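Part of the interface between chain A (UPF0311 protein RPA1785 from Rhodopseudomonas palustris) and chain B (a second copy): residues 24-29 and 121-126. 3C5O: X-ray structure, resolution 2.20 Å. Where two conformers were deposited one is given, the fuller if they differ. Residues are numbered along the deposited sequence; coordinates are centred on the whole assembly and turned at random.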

# COMPACT_ATOMS: atom_id res chain seq x y z
N SER A 24 7.67 11.55 -17.02
CA SER A 24 8.47 11.56 -15.82
C SER A 24 8.13 12.76 -14.93
O SER A 24 8.00 13.88 -15.41
CB SER A 24 9.95 11.59 -16.17
OG SER A 24 10.72 11.60 -14.98
N ALA A 25 8.02 12.50 -13.63
CA ALA A 25 7.73 13.55 -12.64
C ALA A 25 9.00 14.15 -12.06
O ALA A 25 8.94 15.14 -11.32
CB ALA A 25 6.78 13.01 -11.52
N GLY A 26 10.14 13.58 -12.43
CA GLY A 26 11.44 14.06 -11.99
C GLY A 26 11.99 13.24 -10.85
O GLY A 26 11.46 12.18 -10.55
N GLU A 27 13.02 13.77 -10.21
CA GLU A 27 13.72 13.14 -9.09
C GLU A 27 13.06 13.62 -7.81
O GLU A 27 13.15 14.80 -7.47
CB GLU A 27 15.20 13.57 -9.12
CG GLU A 27 16.20 12.57 -8.54
CD GLU A 27 17.66 12.98 -8.81
OE1 GLU A 27 18.40 12.18 -9.44
OE2 GLU A 27 18.06 14.08 -8.39
N ILE A 28 12.64 12.68 -6.96
CA ILE A 28 11.71 13.02 -5.88
C ILE A 28 12.31 12.67 -4.52
O ILE A 28 11.62 12.12 -3.66
CB ILE A 28 10.37 12.29 -6.05
CG1 ILE A 28 10.55 10.78 -5.90
CG2 ILE A 28 9.75 12.62 -7.40
CD1 ILE A 28 9.35 10.07 -5.30
N GLY A 29 13.58 12.99 -4.34
CA GLY A 29 14.31 12.56 -3.16
C GLY A 29 14.79 11.13 -3.26
O GLY A 29 15.97 10.84 -3.09
N PHE B 121 0.98 14.10 -3.47
CA PHE B 121 1.67 14.53 -4.69
C PHE B 121 3.14 14.16 -4.66
O PHE B 121 3.77 14.15 -3.60
CB PHE B 121 1.52 16.04 -4.86
CG PHE B 121 0.09 16.50 -4.79
CD1 PHE B 121 -0.77 16.26 -5.85
CD2 PHE B 121 -0.39 17.15 -3.65
CE1 PHE B 121 -2.11 16.65 -5.77
CE2 PHE B 121 -1.72 17.57 -3.57
CZ PHE B 121 -2.59 17.32 -4.63
N GLU B 122 3.67 13.85 -5.82
CA GLU B 122 5.08 13.68 -6.02
C GLU B 122 5.50 14.47 -7.22
O GLU B 122 4.96 14.29 -8.28
CB GLU B 122 5.42 12.22 -6.27
CG GLU B 122 5.32 11.32 -5.09
CD GLU B 122 5.77 9.91 -5.41
OE1 GLU B 122 6.24 9.67 -6.51
OE2 GLU B 122 5.68 9.04 -4.56
N THR B 123 6.49 15.32 -7.04
CA THR B 123 7.09 16.08 -8.12
C THR B 123 8.53 16.50 -7.90
O THR B 123 8.96 16.73 -6.81
CB THR B 123 6.27 17.30 -8.45
OG1 THR B 123 6.75 17.90 -9.63
CG2 THR B 123 6.31 18.25 -7.38
N GLY B 124 9.28 16.58 -8.98
CA GLY B 124 10.65 17.01 -8.90
C GLY B 124 10.84 18.49 -9.09
O GLY B 124 11.80 19.07 -8.66
N HIS B 125 9.88 19.11 -9.73
CA HIS B 125 9.94 20.55 -10.08
C HIS B 125 10.16 21.41 -8.84
O HIS B 125 9.43 21.27 -7.86
CB HIS B 125 8.68 21.02 -10.79
CG HIS B 125 8.89 22.28 -11.59
ND1 HIS B 125 9.07 23.52 -11.01
CD2 HIS B 125 8.94 22.49 -12.93
CE1 HIS B 125 9.24 24.43 -11.95
NE2 HIS B 125 9.14 23.84 -13.12
N PRO B 126 11.17 22.30 -8.88
CA PRO B 126 11.52 23.15 -7.74
C PRO B 126 10.40 24.00 -7.17
O PRO B 126 10.43 24.29 -5.98
CB PRO B 126 12.64 24.04 -8.29
CG PRO B 126 13.25 23.23 -9.33
CD PRO B 126 12.13 22.47 -9.98

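Two glycines meet backbone to backbone in this contact, G26(A) CA lying 4.3 Å from G124(B) CA, with no side chain between them. A CB on G124(B) would sit 2.9 Å from E27(A) N, a clash; one on G26(A) would come within 3.1 Å of G124(B) CA and would also jam against the carbonyl oxygen of A25(A), so the backbone angles there call for glycine in their own right. The main chains also bond directly: G124(B) N donates to A25(A) O at 2.8 Å, the one hydrogen bond between the stretches. Beyond it, E27(A) O packs 3.6 Å from G124(B) CA, while the E27(A) CA-to-CB bond points away and its side chain stays clear. The stretches run 99° apart, and together they bury 250 Å². I28(A) has the most area covered, its CA-to-CB bond directed toward the chain B stretch; its CD1 reaches 3.4 Å from E122(B) OE1, and its CG2 lies 4.1 Å from T123(B) C. E122(B) is buried, but both its carboxylate oxygens are hydrogen-bonded outside the two stretches, so the polar end is satisfied where the methyl of I28(A) lies against it. The CA-to-CB bond of buried A25(A) points sideways, and its CB packs 3.9 Å from E122(B) O. Within chain A, G26(A) N donates to S24(A) OG at 3.3 Å, tying together the strand residues that flank A25(A).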